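Local coordinates for protein lipase (Penicillium expansum, PDB 3G7N) that hydrolyses triacylglycerols and other acylglycerol lipids as a secreted alkaline lipase of the alpha/beta-hydrolase superfamily, releasing free fatty acids, at residues I80-S85 / V93-G98; K28-T33 / L250-G255; Y208-T213 / A243-V248. All coordinates share one frame; numbering follows the deposited sequence.

Contact 1: I80-S85 / V93-G98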
ATOM      1  N   ILE A  80       8.823  16.045   6.723  1.00 13.62           N
ATOM      2  CA  ILE A  80       8.692  17.255   5.924  1.00 14.39           C
ATOM      3  C   ILE A  80       7.234  17.598   5.668  1.00 14.85           C
ATOM      4  O   ILE A  80       6.326  16.796   5.931  1.00 15.01           O
ATOM      5  CB  ILE A  80       9.478  17.188   4.601  1.00 14.11           C
ATOM      6  CG1 ILE A  80       9.053  15.973   3.769  1.00 14.22           C
ATOM      7  CG2 ILE A  80      10.969  17.061   4.874  1.00 21.28           C
ATOM      8  CD1 ILE A  80       7.657  16.070   3.216  1.00 20.51           C
ATOM      9  N   THR A  81       7.002  18.853   5.301  1.00 14.95           N
ATOM     10  CA  THR A  81       5.692  19.296   4.858  1.00 16.22           C
ATOM     11  C   THR A  81       5.452  18.831   3.431  1.00 14.28           C
ATOM     12  O   THR A  81       6.200  19.189   2.524  1.00 16.77           O
ATOM     13  CB  THR A  81       5.585  20.830   4.937  1.00 17.83           C
ATOM     14  OG1 THR A  81       5.750  21.230   6.302  1.00 22.01           O
ATOM     15  CG2 THR A  81       4.225  21.291   4.433  1.00 19.48           C
ATOM     16  N   PRO A  82       4.453  17.960   3.235  1.00 14.45           N
ATOM     17  CA  PRO A  82       4.264  17.417   1.893  1.00 14.97           C
ATOM     18  C   PRO A  82       3.516  18.391   0.997  1.00 17.97           C
ATOM     19  O   PRO A  82       2.733  19.210   1.482  1.00 17.67           O
ATOM     20  CB  PRO A  82       3.397  16.186   2.140  1.00 13.91           C
ATOM     21  CG  PRO A  82       2.650  16.491   3.364  1.00 15.61           C
ATOM     22  CD  PRO A  82       3.549  17.345   4.221  1.00 15.69           C
ATOM     23  N   GLU A  83       3.683  18.212  -0.305  1.00 15.07           N
ATOM     24  CA  GLU A  83       2.989  19.004  -1.308  1.00 14.98           C
ATOM     25  C   GLU A  83       2.743  18.107  -2.521  1.00 12.98           C
ATOM     26  O   GLU A  83       3.692  17.593  -3.113  1.00 14.55           O
ATOM     27  CB  GLU A  83       3.845  20.214  -1.700  1.00 17.79           C
ATOM     28  CG  GLU A  83       3.258  21.064  -2.816  1.00 30.33           C
ATOM     29  CD  GLU A  83       3.763  22.500  -2.793  1.00 43.97           C
ATOM     30  OE1 GLU A  83       4.891  22.736  -2.305  1.00 40.13           O
ATOM     31  OE2 GLU A  83       3.027  23.390  -3.274  1.00 49.16           O
ATOM     32  N   LEU A  84       1.478  17.963  -2.897  1.00 12.56           N
ATOM     33  CA  LEU A  84       1.097  17.135  -4.049  1.00 12.78           C
ATOM     34  C   LEU A  84      -0.063  17.805  -4.786  1.00 13.32           C
ATOM     35  O   LEU A  84      -1.054  18.204  -4.165  1.00 14.73           O
ATOM     36  CB  LEU A  84       0.659  15.740  -3.571  1.00 12.61           C
ATOM     37  CG  LEU A  84       1.719  14.878  -2.869  1.00 11.86           C
ATOM     38  CD1 LEU A  84       1.071  13.641  -2.250  1.00 13.07           C
ATOM     39  CD2 LEU A  84       2.854  14.493  -3.799  1.00 13.85           C
ATOM     40  N   SER A  85      -0.060  17.705  -6.111  1.00 12.27           N
ATOM     41  CA  SER A  85      -1.149  18.307  -6.870  1.00 13.29           C
ATOM     42  C   SER A  85      -2.488  17.674  -6.521  1.00 14.68           C
ATOM     43  O   SER A  85      -2.610  16.440  -6.407  1.00 13.33           O
ATOM     44  CB  SER A  85      -0.868  18.240  -8.366  1.00 15.62           C
ATOM     45  OG  SER A  85      -0.883  16.900  -8.839  1.00 16.72           O
ATOM     46  N   VAL A  93       0.418  18.473   9.075  1.00 15.99           N
ATOM     47  CA  VAL A  93       0.725  17.141   8.532  1.00 15.14           C
ATOM     48  C   VAL A  93       2.185  17.095   8.137  1.00 13.76           C
ATOM     49  O   VAL A  93       2.684  17.962   7.428  1.00 15.59           O
ATOM     50  CB  VAL A  93      -0.149  16.834   7.288  1.00 13.42           C
ATOM     51  CG1 VAL A  93       0.416  15.635   6.501  1.00 13.54           C
ATOM     52  CG2 VAL A  93      -1.546  16.523   7.717  1.00 14.60           C
ATOM     53  N   LYS A  94       2.874  16.052   8.596  1.00 12.66           N
ATOM     54  CA  LYS A  94       4.248  15.829   8.170  1.00 13.77           C
ATOM     55  C   LYS A  94       4.412  14.368   7.762  1.00  9.69           C
ATOM     56  O   LYS A  94       3.895  13.485   8.437  1.00 10.84           O
ATOM     57  CB  LYS A  94       5.229  16.134   9.309  1.00 14.83           C
ATOM     58  CG  LYS A  94       5.181  17.575   9.835  1.00 16.05           C
ATOM     59  CD  LYS A  94       5.701  18.545   8.801  1.00 22.06           C
ATOM     60  CE  LYS A  94       5.646  19.982   9.314  1.00 35.58           C
ATOM     61  NZ  LYS A  94       6.593  20.197  10.443  1.00 40.31           N
ATOM     62  N   ILE A  95       5.209  14.149   6.724  1.00  9.89           N
ATOM     63  CA  ILE A  95       5.463  12.800   6.199  1.00 10.11           C
ATOM     64  C   ILE A  95       6.964  12.662   6.017  1.00 10.81           C
ATOM     65  O   ILE A  95       7.666  13.635   5.731  1.00 11.67           O
ATOM     66  CB  ILE A  95       4.759  12.611   4.815  1.00 12.94           C
ATOM     67  CG1 ILE A  95       3.244  12.809   4.946  1.00 16.86           C
ATOM     68  CG2 ILE A  95       5.086  11.252   4.216  1.00 18.51           C
ATOM     69  CD1 ILE A  95       2.502  12.773   3.594  1.00 20.01           C
ATOM     70  N   MET A  96       7.475  11.443   6.167  1.00  9.12           N
ATOM     71  CA  MET A  96       8.888  11.250   5.992  1.00 10.06           C
ATOM     72  C   MET A  96       9.319  11.488   4.546  1.00 10.92           C
ATOM     73  O   MET A  96       8.641  11.061   3.597  1.00 10.30           O
ATOM     74  CB  MET A  96       9.295   9.852   6.480  1.00 11.89           C
ATOM     75  CG  MET A  96       8.603   8.690   5.774  1.00 12.49           C
ATOM     76  SD  MET A  96       8.955   7.081   6.539  1.00 13.66           S
ATOM     77  CE  MET A  96      10.552   6.746   5.827  1.00 18.14           C
ATOM     78  N   ARG A  97      10.482  12.111   4.360  1.00 10.46           N
ATOM     79  CA  ARG A  97      10.959  12.429   3.029  1.00 12.06           C
ATOM     80  C   ARG A  97      11.174  11.156   2.214  1.00 10.79           C
ATOM     81  O   ARG A  97      11.000  11.145   0.996  1.00 11.35           O
ATOM     82  CB  ARG A  97      12.249  13.254   3.096  1.00 13.80           C
ATOM     83  CG  ARG A  97      12.724  13.708   1.730  1.00 15.93           C
ATOM     84  CD  ARG A  97      14.040  14.481   1.789  1.00 20.34           C
ATOM     85  NE  ARG A  97      13.886  15.786   2.417  1.00 20.12           N
ATOM     86  CZ  ARG A  97      14.496  16.144   3.542  1.00 25.62           C
ATOM     87  NH1 ARG A  97      15.269  15.279   4.191  1.00 24.40           N
ATOM     88  NH2 ARG A  97      14.347  17.374   4.015  1.00 22.77           N
ATOM     89  N   GLY A  98      11.630  10.091   2.868  1.00 12.10           N
ATOM     90  CA  GLY A  98      11.898   8.837   2.173  1.00 10.97           C
ATOM     91  C   GLY A  98      10.703   8.174   1.519  1.00 11.08           C
ATOM     92  O   GLY A  98      10.883   7.252   0.721  1.00 12.32           O
TER

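Contact 2: K28-T33 / L250-G255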
ATOM      1  N   LYS A  28      -0.111  -7.787 -18.176  1.00 12.01           N
ATOM      2  CA  LYS A  28      -1.148  -7.981 -17.164  1.00 12.14           C
ATOM      3  C   LYS A  28      -0.527  -8.495 -15.885  1.00 11.71           C
ATOM      4  O   LYS A  28       0.518  -9.153 -15.900  1.00 12.37           O
ATOM      5  CB  LYS A  28      -2.240  -8.929 -17.647  1.00 14.98           C
ATOM      6  CG  LYS A  28      -1.730 -10.164 -18.352  1.00 22.85           C
ATOM      7  CD  LYS A  28      -1.383 -11.274 -17.363  1.00 30.68           C
ATOM      8  CE  LYS A  28      -2.619 -11.926 -16.739  1.00 24.92           C
ATOM      9  NZ  LYS A  28      -3.573 -12.473 -17.749  1.00 43.68           N
ATOM     10  N   ALA A  29      -1.183  -8.185 -14.778  1.00 10.38           N
ATOM     11  CA  ALA A  29      -0.852  -8.787 -13.499  1.00 12.23           C
ATOM     12  C   ALA A  29      -2.156  -9.374 -13.013  1.00  9.62           C
ATOM     13  O   ALA A  29      -3.056  -8.650 -12.606  1.00  9.39           O
ATOM     14  CB  ALA A  29      -0.345  -7.728 -12.537  1.00 12.84           C
ATOM     15  N   PHE A  30      -2.274 -10.695 -13.127  1.00 10.77           N
ATOM     16  CA  PHE A  30      -3.507 -11.351 -12.794  1.00 10.65           C
ATOM     17  C   PHE A  30      -4.686 -10.706 -13.513  1.00 10.66           C
ATOM     18  O   PHE A  30      -4.619 -10.581 -14.744  1.00 13.09           O
ATOM     19  CB  PHE A  30      -3.655 -11.468 -11.275  1.00 10.74           C
ATOM     20  CG  PHE A  30      -2.549 -12.274 -10.643  1.00  9.33           C
ATOM     21  CD1 PHE A  30      -2.597 -13.659 -10.685  1.00 10.43           C
ATOM     22  CD2 PHE A  30      -1.353 -11.668 -10.269  1.00 11.94           C
ATOM     23  CE1 PHE A  30      -1.488 -14.414 -10.325  1.00 12.80           C
ATOM     24  CE2 PHE A  30      -0.282 -12.429  -9.819  1.00 13.74           C
ATOM     25  CZ  PHE A  30      -0.343 -13.808  -9.885  1.00 12.08           C
ATOM     26  N   ASP A  31      -5.707 -10.239 -12.805  1.00  9.92           N
ATOM     27  CA  ASP A  31      -6.888  -9.688 -13.484  1.00  9.88           C
ATOM     28  C   ASP A  31      -6.693  -8.234 -13.966  1.00 10.34           C
ATOM     29  O   ASP A  31      -7.583  -7.663 -14.609  1.00 11.38           O
ATOM     30  CB  ASP A  31      -8.097  -9.781 -12.574  1.00 11.63           C
ATOM     31  CG  ASP A  31      -7.889  -9.061 -11.259  1.00 10.69           C
ATOM     32  OD1 ASP A  31      -7.155  -9.612 -10.403  1.00 12.52           O
ATOM     33  OD2 ASP A  31      -8.407  -7.940 -11.073  1.00 11.35           O
ATOM     34  N   VAL A  32      -5.565  -7.620 -13.619  1.00  9.60           N
ATOM     35  CA  VAL A  32      -5.306  -6.220 -13.986  1.00  9.34           C
ATOM     36  C   VAL A  32      -4.550  -6.126 -15.313  1.00 10.55           C
ATOM     37  O   VAL A  32      -3.425  -6.635 -15.460  1.00 12.08           O
ATOM     38  CB  VAL A  32      -4.530  -5.483 -12.869  1.00  8.49           C
ATOM     39  CG1 VAL A  32      -4.117  -4.075 -13.342  1.00 11.25           C
ATOM     40  CG2 VAL A  32      -5.364  -5.437 -11.600  1.00 10.35           C
ATOM     41  N   THR A  33      -5.177  -5.489 -16.300  1.00  8.30           N
ATOM     42  CA  THR A  33      -4.500  -5.151 -17.551  1.00  9.25           C
ATOM     43  C   THR A  33      -3.672  -3.881 -17.340  1.00  8.84           C
ATOM     44  O   THR A  33      -4.192  -2.854 -16.909  1.00  9.53           O
ATOM     45  CB  THR A  33      -5.512  -4.896 -18.663  1.00 10.11           C
ATOM     46  OG1 THR A  33      -6.308  -6.075 -18.859  1.00 13.48           O
ATOM     47  CG2 THR A  33      -4.812  -4.541 -19.967  1.00 12.46           C
ATOM     48  N   LEU A 250       7.654 -12.345  -5.333  1.00 10.79           N
ATOM     49  CA  LEU A 250       8.370 -12.862  -6.492  1.00 14.40           C
ATOM     50  C   LEU A 250       8.005 -14.274  -6.917  1.00 14.88           C
ATOM     51  O   LEU A 250       8.391 -14.688  -8.019  1.00 20.20           O
ATOM     52  CB  LEU A 250       9.887 -12.704  -6.362  1.00 16.54           C
ATOM     53  CG  LEU A 250      10.421 -11.302  -6.579  1.00 18.34           C
ATOM     54  CD1 LEU A 250      11.882 -11.234  -6.118  1.00 27.25           C
ATOM     55  CD2 LEU A 250      10.295 -10.902  -8.038  1.00 18.43           C
ATOM     56  N   THR A 251       7.159 -14.957  -6.155  1.00 12.48           N
ATOM     57  CA  THR A 251       6.855 -16.356  -6.460  1.00 15.20           C
ATOM     58  C   THR A 251       5.452 -16.571  -7.024  1.00 17.54           C
ATOM     59  O   THR A 251       5.084 -17.685  -7.380  1.00 18.86           O
ATOM     60  CB  THR A 251       7.034 -17.267  -5.233  1.00 16.07           C
ATOM     61  OG1 THR A 251       5.950 -17.064  -4.329  1.00 15.24           O
ATOM     62  CG2 THR A 251       8.377 -17.022  -4.553  1.00 16.62           C
ATOM     63  N   ALA A 252       4.634 -15.523  -7.032  1.00 14.15           N
ATOM     64  CA  ALA A 252       3.277 -15.619  -7.546  1.00 15.29           C
ATOM     65  C   ALA A 252       3.213 -15.766  -9.069  1.00 11.48           C
ATOM     66  O   ALA A 252       2.180 -16.182  -9.587  1.00 14.03           O
ATOM     67  CB  ALA A 252       2.435 -14.427  -7.087  1.00 13.32           C
ATOM     68  N   GLY A 253       4.245 -15.331  -9.773  1.00 13.38           N
ATOM     69  CA  GLY A 253       4.120 -15.139 -11.225  1.00 13.99           C
ATOM     70  C   GLY A 253       3.170 -14.008 -11.575  1.00 13.13           C
ATOM     71  O   GLY A 253       3.030 -13.030 -10.830  1.00 12.82           O
ATOM     72  N   CYS A 254       2.472 -14.176 -12.693  1.00 12.42           N
ATOM     73  CA  CYS A 254       1.687 -13.099 -13.283  1.00 10.74           C
ATOM     74  C   CYS A 254       0.236 -13.498 -13.563  1.00 12.04           C
ATOM     75  O   CYS A 254      -0.513 -12.689 -14.103  1.00 11.08           O
ATOM     76  CB  CYS A 254       2.337 -12.627 -14.574  1.00 13.43           C
ATOM     77  SG  CYS A 254       3.998 -12.036 -14.290  1.00 15.54           S
ATOM     78  N   GLY A 255      -0.117 -14.768 -13.349  1.00 12.14           N
ATOM     79  CA  GLY A 255      -1.420 -15.282 -13.776  1.00 13.57           C
ATOM     80  C   GLY A 255      -1.560 -15.524 -15.274  1.00 12.66           C
ATOM     81  O   GLY A 255      -2.665 -15.433 -15.826  1.00 14.38           O
TER

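Contact 3: Y208-T213 / A243-V248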
ATOM      1  N   TYR A 208      -5.103  -5.847   9.231  1.00  9.16           N
ATOM      2  CA  TYR A 208      -5.434  -7.265   9.188  1.00 10.14           C
ATOM      3  C   TYR A 208      -4.129  -8.034   9.312  1.00  8.91           C
ATOM      4  O   TYR A 208      -3.059  -7.499   9.007  1.00  9.37           O
ATOM      5  CB  TYR A 208      -6.087  -7.643   7.853  1.00 10.19           C
ATOM      6  CG  TYR A 208      -7.448  -7.012   7.620  1.00 11.42           C
ATOM      7  CD1 TYR A 208      -8.614  -7.665   8.022  1.00 12.88           C
ATOM      8  CD2 TYR A 208      -7.563  -5.720   7.111  1.00 11.83           C
ATOM      9  CE1 TYR A 208      -9.863  -7.050   7.913  1.00 13.22           C
ATOM     10  CE2 TYR A 208      -8.809  -5.119   6.924  1.00 12.86           C
ATOM     11  CZ  TYR A 208      -9.946  -5.767   7.397  1.00 11.84           C
ATOM     12  OH  TYR A 208     -11.181  -5.158   7.269  1.00 15.08           O
ATOM     13  N   TYR A 209      -4.202  -9.283   9.762  1.00  9.86           N
ATOM     14  CA  TYR A 209      -3.001 -10.013  10.123  1.00  9.79           C
ATOM     15  C   TYR A 209      -3.244 -11.492   9.874  1.00 10.54           C
ATOM     16  O   TYR A 209      -4.360 -11.981  10.082  1.00 12.87           O
ATOM     17  CB  TYR A 209      -2.683  -9.744  11.598  1.00 10.34           C
ATOM     18  CG  TYR A 209      -1.293 -10.137  12.033  1.00 10.23           C
ATOM     19  CD1 TYR A 209      -0.197  -9.324  11.766  1.00  9.61           C
ATOM     20  CD2 TYR A 209      -1.105 -11.225  12.861  1.00 11.20           C
ATOM     21  CE1 TYR A 209       1.056  -9.641  12.213  1.00 10.68           C
ATOM     22  CE2 TYR A 209       0.152 -11.487  13.427  1.00 14.26           C
ATOM     23  CZ  TYR A 209       1.226 -10.680  13.074  1.00  8.83           C
ATOM     24  OH  TYR A 209       2.476 -10.921  13.612  1.00 12.24           O
ATOM     25  N   SER A 210      -2.247 -12.210   9.385  1.00 10.04           N
ATOM     26  CA  SER A 210      -2.408 -13.647   9.202  1.00 10.20           C
ATOM     27  C   SER A 210      -1.074 -14.336   9.320  1.00 13.19           C
ATOM     28  O   SER A 210      -0.018 -13.684   9.282  1.00 11.14           O
ATOM     29  CB  SER A 210      -3.076 -13.988   7.853  1.00 12.46           C
ATOM     30  OG  SER A 210      -2.115 -14.142   6.815  1.00 11.93           O
ATOM     31  N   SER A 211      -1.125 -15.665   9.355  1.00 12.55           N
ATOM     32  CA  SER A 211       0.063 -16.480   9.179  1.00 14.81           C
ATOM     33  C   SER A 211       0.010 -17.218   7.848  1.00 17.60           C
ATOM     34  O   SER A 211       0.724 -18.207   7.655  1.00 19.74           O
ATOM     35  CB  SER A 211       0.219 -17.476  10.340  1.00 18.69           C
ATOM     36  OG  SER A 211      -0.922 -18.301  10.458  1.00 22.08           O
ATOM     37  N   GLY A 212      -0.719 -16.661   6.882  1.00 13.38           N
ATOM     38  CA  GLY A 212      -0.624 -17.134   5.503  1.00 14.28           C
ATOM     39  C   GLY A 212      -1.835 -17.920   5.039  1.00 14.50           C
ATOM     40  O   GLY A 212      -1.876 -18.397   3.915  1.00 17.09           O
ATOM     41  N   THR A 213      -2.834 -18.043   5.902  1.00 15.47           N
ATOM     42  CA  THR A 213      -4.016 -18.844   5.592  1.00 18.02           C
ATOM     43  C   THR A 213      -5.288 -18.058   5.880  1.00 14.82           C
ATOM     44  O   THR A 213      -5.302 -17.152   6.717  1.00 14.17           O
ATOM     45  CB  THR A 213      -4.070 -20.147   6.420  1.00 20.30           C
ATOM     46  OG1 THR A 213      -4.207 -19.821   7.805  1.00 20.67           O
ATOM     47  CG2 THR A 213      -2.828 -20.990   6.218  1.00 24.11           C
ATOM     48  N   ALA A 243       6.715 -12.302   2.887  1.00  8.66           N
ATOM     49  CA  ALA A 243       5.434 -12.932   2.551  1.00  8.76           C
ATOM     50  C   ALA A 243       4.280 -12.095   3.062  1.00  8.89           C
ATOM     51  O   ALA A 243       4.378 -11.418   4.080  1.00  8.91           O
ATOM     52  CB  ALA A 243       5.364 -14.355   3.131  1.00 11.66           C
ATOM     53  N   SER A 244       3.144 -12.227   2.384  1.00 10.00           N
ATOM     54  CA  SER A 244       1.905 -11.623   2.869  1.00  9.01           C
ATOM     55  C   SER A 244       0.716 -12.457   2.413  1.00  8.93           C
ATOM     56  O   SER A 244       0.643 -12.848   1.258  1.00  9.60           O
ATOM     57  CB  SER A 244       1.767 -10.209   2.300  1.00 12.84           C
ATOM     58  OG  SER A 244       0.901  -9.439   3.123  1.00 17.60           O
ATOM     59  N   PHE A 245      -0.159 -12.803   3.358  1.00  9.44           N
ATOM     60  CA  PHE A 245      -1.383 -13.559   3.042  1.00 10.10           C
ATOM     61  C   PHE A 245      -1.120 -14.734   2.122  1.00 11.93           C
ATOM     62  O   PHE A 245      -1.871 -14.980   1.177  1.00 15.11           O
ATOM     63  CB  PHE A 245      -2.495 -12.635   2.548  1.00 13.54           C
ATOM     64  CG  PHE A 245      -2.887 -11.617   3.558  1.00 10.44           C
ATOM     65  CD1 PHE A 245      -3.751 -11.946   4.599  1.00 15.17           C
ATOM     66  CD2 PHE A 245      -2.155 -10.443   3.642  1.00 13.26           C
ATOM     67  CE1 PHE A 245      -3.897 -11.082   5.699  1.00 15.81           C
ATOM     68  CE2 PHE A 245      -2.299  -9.596   4.702  1.00 13.03           C
ATOM     69  CZ  PHE A 245      -3.117  -9.932   5.767  1.00 12.20           C
ATOM     70  N   GLY A 246      -0.081 -15.489   2.441  1.00 12.36           N
ATOM     71  CA  GLY A 246       0.160 -16.763   1.781  1.00 14.97           C
ATOM     72  C   GLY A 246       0.995 -16.651   0.513  1.00 14.98           C
ATOM     73  O   GLY A 246       1.273 -17.652  -0.137  1.00 20.59           O
ATOM     74  N   VAL A 247       1.437 -15.437   0.178  1.00 11.53           N
ATOM     75  CA  VAL A 247       2.223 -15.211  -1.037  1.00 11.31           C
ATOM     76  C   VAL A 247       3.628 -14.752  -0.674  1.00 10.76           C
ATOM     77  O   VAL A 247       3.796 -13.707  -0.032  1.00 11.02           O
ATOM     78  CB  VAL A 247       1.567 -14.119  -1.908  1.00 10.37           C
ATOM     79  CG1 VAL A 247       2.406 -13.871  -3.155  1.00 12.31           C
ATOM     80  CG2 VAL A 247       0.108 -14.493  -2.249  1.00 12.93           C
ATOM     81  N   VAL A 248       4.640 -15.489  -1.114  1.00 10.97           N
ATOM     82  CA  VAL A 248       6.019 -15.043  -0.988  1.00 10.69           C
ATOM     83  C   VAL A 248       6.354 -14.182  -2.196  1.00  9.74           C
ATOM     84  O   VAL A 248       6.117 -14.570  -3.342  1.00 10.49           O
ATOM     85  CB  VAL A 248       6.987 -16.251  -0.925  1.00 10.93           C
ATOM     86  CG1 VAL A 248       8.440 -15.815  -0.988  1.00 11.08           C
ATOM     87  CG2 VAL A 248       6.693 -17.115   0.318  1.00 13.30           C
TER
HETATM   88  O   HOH W   1      -0.226 -12.232   6.174  1.00 10.35           O

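Contact 1: I80-S85 / V93-G98
Ile80 and Ile95 form a hydrogen-bonded antiparallel pair, the bridge between strands 79-80 and 95-96, a two-stranded sheet that stands apart from the large central sheet of this alpha/beta-hydrolase. Ile80 N gives its hydrogen to Ile95 O at 2.9 Å, and Ile95 N returns a bond to Ile80 O at 3.0 Å. That second carbonyl oxygen, Ile80 O, also lies 3.2 Å from Lys94 CA, close enough for a CA-H...O contact. Ile80, the residue most covered here, divides its side chain between two partners. Its chi1 of 56° sets CG1 between the backbone N and the carbonyl carbon, against Ile95 O; the next bend, chi2 69°, keeps CD1 near the same oxygen. The other branch, CG2, rests over one face of the Arg97 guanidinium, and the two side chains cross at about a right angle. The charge of Arg97 is engaged elsewhere, through NH1 in a salt bridge to Asp76.

Apolar contacts of Pro82 with Val93 and Ile95 continue the contact past the single bridge. Ile95 CD1 touches both CB and CG of the proline ring, and Ile140 of helix 133-148 packs against the Ile95 side chain. Pro82 CG also meets Val93 CG1 at 3.9 Å. Val93 O, buried by the contact, has no polar partner in the model; Pro82 CD lies 3.4 Å from Val93 O.

Contact 2: K28-T33 / L250-G255
Phe30 reaches from a type II' beta turn, Ala29 to Val32, onto the C-terminal segment 250-255, joining an edge strand of the central alpha/beta-hydrolase sheet to the chain's last loop. The turn is closed by backbone bonds in both directions between Ala29 and Val32, and Phe30 occupies its first corner with a positive phi of 52°. From CB, a chi1 of -61° carries CG to a place beside the backbone N and anti to the carbonyl carbon. Phe30 CG lies 4.0 Å from Cys254 O, the carbonyl that accepts the one hydrogen bond of the contact, from Phe30 N at 2.8 Å. This donor stands above the carbonyl plane, 46° out of it.

Further out, the two rims of the ring meet different parts of the loop. CD1 and CE1 lie against Gly255; Gly255 N, offset toward the rim, comes within 3.3 Å of Phe30 CE1. Along the other rim, CD2 approaches the Cys254 carbonyl group and CE2 approaches Gly253 O. Cys254 C sits over the ring centre, so the Cys254-Gly255 peptide lies across one face. A side chain on Gly255 would run into CD1, and the absence of one lets the backbone lie this close.

Cys254 turns its sulphur elsewhere, into the disulfide with Cys25, a covalent tie just before the strand that carries Lys28. The Lys28 chain, bent at chi2, chi3 and chi4, brings Lys28 CE to 3.5 Å from Cys254 O, while Lys16 of helix 8-23 touches the Phe30 side chain. At the aromatic tip, Phe30 CZ meets Ala252 twice: Ala252 O lies at the ring edge, in plane, 3.5 Å away, and Ala252 CB is 4.0 Å away.

Contact 3: Y208-T213 / A243-V248
A type I' beta turn, Ser244 to Val247, joins the two strands of a small hairpin and packs against the end of strand 206-210 in the central sheet. No direct hydrogen bond crosses between them; a water bridges the two instead, beside direct packing of the Phe245 ring. It receives a hydrogen from Phe245 N at 2.9 Å and is hydrogen-bonded to Ser210 OG at 2.8 Å, while lying above the centre of the Phe245 ring. Ser210 OG also accepts from Gly212 N, forming an ST turn as the chain leaves the strand. A chi1 of 89° holds Ser210 OG between the backbone N and the carbonyl carbon, 3.5 Å from Phe245 CD1. Farther along the ring, Phe245 CZ meets Tyr208 CB at 4.3 Å, and Tyr209 N and Tyr208 O lie at the ring edge. Two glycines complete the approach, with Gly212 O 3.4 Å from Gly246 CA; a side chain on Gly246 would collide with that oxygen. Tyr209 turns away, its side chain about 6 Å from that of Asp188 in the charge relay system. On the hairpin's side, Leu11 of helix 8-23 covers Phe245 and His12 bonds to its carbonyl, while strand 206-210 continues into the sheet between strands 179-185 and 218-219.

Overall arrangement
From the N terminus, the chain passes helix 8-23 and enters contact 2 at 28-33, opening a long loop that closes only at 250-255. Both other contacts nest inside it, one after the other. Contact 1 closes a short excursion between strands 79-80 and 95-96 before helix 97-120; contact 3 opens later, at strand 206-210, and closes at the hairpin 243-248. Contacts 2 and 3 are neighbours, their centres about 17 Å apart, touching where Ala252 CB meets Val247 CG1 at 4.0 Å. Both reach the central sheet and border helix 8-23. Contact 1 lies on the opposite side of the chain's centre, its centre about 31 Å from that of contact 2 and 30 Å from that of contact 3.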